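Transcriptional regulator (Thermus thermophilus, PDB 2H0A) probably represses or regulates transcription as a CcpA-type regulator whose periplasmic-binding-protein-like fold is of the kind that senses small effector molecules. Local coordinates at residues L169-F174 / E197-L202. Sequence-based numbering, arbitrary orientation.
Sequences LALRHF and EEAVRL
Leu-171 lays its CD2 methyl on the backbone of the neighbouring helix at Glu-198 and Ala-199, joining helices 164-175 and 189-200 of the periplasmic-binding-protein-like fold, where helices flank a largely parallel sheet. With CG anti to the backbone N (chi1 176°), the leucine reaches straight across, and CD2 touches Ala-199 CB at 3.7 Å and Glu-198 CB at 4.1 Å. Both Leu-171 and Ala-199 also rest on Asp-209, just before strand 210-215. Around the same helix, Ala-170 and Phe-174 pack on strands 116-121 and 157-160.

Beside the leucine, the bent chain of Glu-198 (chi2 71°) turns its carboxylate across the Arg-172 chain, the guanidinium and carboxylate planes 40° apart. The contact here is between Arg-172 CG and Glu-198 OE2, 4.0 Å apart; NE of Arg-172 stays 4.9 Å from that same oxygen, so any attraction is probably long-range. Arg-172 also packs on Glu-176 of the second subunit, which places it at the dimer interface. The carboxylate has nearer charges: its OE1 pairs with Arg-168, while Glu-198 OE2 forms a salt bridge with Arg-201 NH1 at 3.0 Å, held by charge alone because the oxygen sits off the plane of the guanidinium and meets no N-H.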
ATOM      1  N   LEU A 169     -16.021   0.858  -0.063  1.00 31.16           N
ATOM      2  CA  LEU A 169     -16.617  -0.031   0.924  1.00 29.86           C
ATOM      3  C   LEU A 169     -17.443   0.813   1.909  1.00 31.87           C
ATOM      4  O   LEU A 169     -18.554   0.431   2.297  1.00 30.79           O
ATOM      5  CB  LEU A 169     -15.529  -0.778   1.693  1.00 28.24           C
ATOM      6  CG  LEU A 169     -15.230  -2.285   1.590  1.00 26.86           C
ATOM      7  CD1 LEU A 169     -16.156  -2.993   0.632  1.00 23.01           C
ATOM      8  CD2 LEU A 169     -13.768  -2.452   1.171  1.00 27.06           C
ATOM      9  N   ALA A 170     -16.902   1.968   2.296  1.00 32.21           N
ATOM     10  CA  ALA A 170     -17.563   2.865   3.244  1.00 32.07           C
ATOM     11  C   ALA A 170     -18.872   3.484   2.750  1.00 32.66           C
ATOM     12  O   ALA A 170     -19.878   3.437   3.443  1.00 32.27           O
ATOM     13  CB  ALA A 170     -16.596   3.963   3.676  1.00 31.75           C
ATOM     14  N   LEU A 171     -18.869   4.073   1.563  1.00 34.44           N
ATOM     15  CA  LEU A 171     -20.098   4.662   1.044  1.00 38.03           C
ATOM     16  C   LEU A 171     -21.185   3.582   0.999  1.00 40.61           C
ATOM     17  O   LEU A 171     -22.352   3.834   1.297  1.00 39.99           O
ATOM     18  CB  LEU A 171     -19.871   5.227  -0.359  1.00 37.69           C
ATOM     19  CG  LEU A 171     -21.121   5.788  -1.048  1.00 38.67           C
ATOM     20  CD1 LEU A 171     -21.667   6.952  -0.236  1.00 36.66           C
ATOM     21  CD2 LEU A 171     -20.791   6.227  -2.466  1.00 38.14           C
ATOM     22  N   ARG A 172     -20.785   2.374   0.623  1.00 44.09           N
ATOM     23  CA  ARG A 172     -21.703   1.249   0.542  1.00 47.57           C
ATOM     24  C   ARG A 172     -22.271   0.981   1.938  1.00 46.30           C
ATOM     25  O   ARG A 172     -23.447   0.638   2.093  1.00 43.99           O
ATOM     26  CB  ARG A 172     -20.952   0.020   0.024  1.00 52.25           C
ATOM     27  CG  ARG A 172     -21.488  -0.554  -1.267  1.00 61.62           C
ATOM     28  CD  ARG A 172     -22.811  -1.272  -1.044  1.00 71.78           C
ATOM     29  NE  ARG A 172     -23.230  -2.024  -2.230  1.00 80.32           N
ATOM     30  CZ  ARG A 172     -24.340  -2.756  -2.304  1.00 83.70           C
ATOM     31  NH1 ARG A 172     -25.159  -2.843  -1.259  1.00 85.94           N
ATOM     32  NH2 ARG A 172     -24.629  -3.406  -3.425  1.00 84.20           N
ATOM     33  N   HIS A 173     -21.416   1.147   2.947  1.00 45.00           N
ATOM     34  CA  HIS A 173     -21.796   0.943   4.338  1.00 44.53           C
ATOM     35  C   HIS A 173     -22.795   2.010   4.783  1.00 43.75           C
ATOM     36  O   HIS A 173     -23.835   1.700   5.371  1.00 43.95           O
ATOM     37  CB  HIS A 173     -20.561   1.010   5.235  1.00 45.69           C
ATOM     38  CG  HIS A 173     -20.869   0.854   6.686  1.00 47.89           C
ATOM     39  ND1 HIS A 173     -21.251  -0.348   7.240  1.00 50.23           N
ATOM     40  CD2 HIS A 173     -20.897   1.758   7.693  1.00 49.83           C
ATOM     41  CE1 HIS A 173     -21.501  -0.178   8.525  1.00 50.36           C
ATOM     42  NE2 HIS A 173     -21.294   1.091   8.826  1.00 51.34           N
ATOM     43  N   PHE A 174     -22.473   3.268   4.496  1.00 40.23           N
ATOM     44  CA  PHE A 174     -23.337   4.377   4.859  1.00 37.84           C
ATOM     45  C   PHE A 174     -24.697   4.313   4.159  1.00 38.89           C
ATOM     46  O   PHE A 174     -25.719   4.694   4.729  1.00 38.89           O
ATOM     47  CB  PHE A 174     -22.678   5.703   4.498  1.00 36.16           C
ATOM     48  CG  PHE A 174     -21.292   5.880   5.055  1.00 36.47           C
ATOM     49  CD1 PHE A 174     -20.987   5.497   6.356  1.00 35.41           C
ATOM     50  CD2 PHE A 174     -20.314   6.534   4.304  1.00 35.63           C
ATOM     51  CE1 PHE A 174     -19.734   5.773   6.905  1.00 34.24           C
ATOM     52  CE2 PHE A 174     -19.063   6.813   4.843  1.00 34.02           C
ATOM     53  CZ  PHE A 174     -18.773   6.436   6.145  1.00 34.07           C
ATOM     54  N   GLU A 197     -16.034   7.753  -6.684  1.00 47.84           N
ATOM     55  CA  GLU A 197     -16.130   6.727  -7.723  1.00 49.54           C
ATOM     56  C   GLU A 197     -17.334   5.812  -7.554  1.00 48.57           C
ATOM     57  O   GLU A 197     -18.088   5.592  -8.503  1.00 48.57           O
ATOM     58  CB  GLU A 197     -14.858   5.872  -7.725  1.00 53.72           C
ATOM     59  CG  GLU A 197     -14.854   4.766  -8.766  1.00 58.99           C
ATOM     60  CD  GLU A 197     -13.897   3.642  -8.419  1.00 62.09           C
ATOM     61  OE1 GLU A 197     -12.672   3.889  -8.356  1.00 64.32           O
ATOM     62  OE2 GLU A 197     -14.378   2.509  -8.201  1.00 64.11           O
ATOM     63  N   GLU A 198     -17.500   5.265  -6.350  1.00 47.70           N
ATOM     64  CA  GLU A 198     -18.617   4.369  -6.065  1.00 46.64           C
ATOM     65  C   GLU A 198     -19.951   5.100  -6.138  1.00 44.22           C
ATOM     66  O   GLU A 198     -20.976   4.511  -6.470  1.00 43.59           O
ATOM     67  CB  GLU A 198     -18.470   3.738  -4.678  1.00 49.62           C
ATOM     68  CG  GLU A 198     -19.504   2.646  -4.382  1.00 52.25           C
ATOM     69  CD  GLU A 198     -19.277   1.363  -5.187  1.00 54.80           C
ATOM     70  OE1 GLU A 198     -18.526   1.396  -6.187  1.00 54.91           O
ATOM     71  OE2 GLU A 198     -19.861   0.321  -4.821  1.00 57.45           O
ATOM     72  N   ALA A 199     -19.951   6.380  -5.809  1.00 42.49           N
ATOM     73  CA  ALA A 199     -21.189   7.125  -5.885  1.00 42.64           C
ATOM     74  C   ALA A 199     -21.605   7.141  -7.349  1.00 43.47           C
ATOM     75  O   ALA A 199     -22.704   6.708  -7.688  1.00 44.05           O
ATOM     76  CB  ALA A 199     -20.991   8.545  -5.371  1.00 42.30           C
ATOM     77  N   VAL A 200     -20.710   7.626  -8.211  1.00 44.53           N
ATOM     78  CA  VAL A 200     -20.962   7.720  -9.648  1.00 45.78           C
ATOM     79  C   VAL A 200     -21.417   6.393 -10.244  1.00 48.53           C
ATOM     80  O   VAL A 200     -22.328   6.347 -11.074  1.00 48.38           O
ATOM     81  CB  VAL A 200     -19.705   8.188 -10.392  1.00 43.89           C
ATOM     82  CG1 VAL A 200     -19.962   8.213 -11.888  1.00 41.16           C
ATOM     83  CG2 VAL A 200     -19.303   9.558  -9.898  1.00 41.31           C
ATOM     84  N   ARG A 201     -20.772   5.315  -9.816  1.00 50.08           N
ATOM     85  CA  ARG A 201     -21.118   3.982 -10.275  1.00 52.29           C
ATOM     86  C   ARG A 201     -22.598   3.742  -9.959  1.00 54.04           C
ATOM     87  O   ARG A 201     -23.132   2.662 -10.218  1.00 54.27           O
ATOM     88  CB  ARG A 201     -20.273   2.951  -9.534  1.00 52.51           C
ATOM     89  CG  ARG A 201     -19.817   1.792 -10.377  1.00 53.21           C
ATOM     90  CD  ARG A 201     -19.445   0.639  -9.492  1.00 53.88           C
ATOM     91  NE  ARG A 201     -20.652  -0.008  -8.998  1.00 56.69           N
ATOM     92  CZ  ARG A 201     -20.678  -0.861  -7.985  1.00 57.33           C
ATOM     93  NH1 ARG A 201     -19.553  -1.168  -7.353  1.00 59.32           N
ATOM     94  NH2 ARG A 201     -21.826  -1.409  -7.613  1.00 57.90           N
ATOM     95  N   LEU A 202     -23.246   4.749  -9.378  1.00 55.09           N
ATOM     96  CA  LEU A 202     -24.659   4.678  -9.016  1.00 56.39           C
ATOM     97  C   LEU A 202     -25.387   5.996  -9.323  1.00 59.02           C
ATOM     98  O   LEU A 202     -26.058   6.118 -10.345  1.00 58.31           O
ATOM     99  CB  LEU A 202     -24.804   4.353  -7.529  1.00 54.55           C
ATOM    100  CG  LEU A 202     -24.421   2.982  -6.963  1.00 53.10           C
ATOM    101  CD1 LEU A 202     -23.009   2.639  -7.321  1.00 55.36           C
ATOM    102  CD2 LEU A 202     -24.559   3.001  -5.455  1.00 51.77           C
TER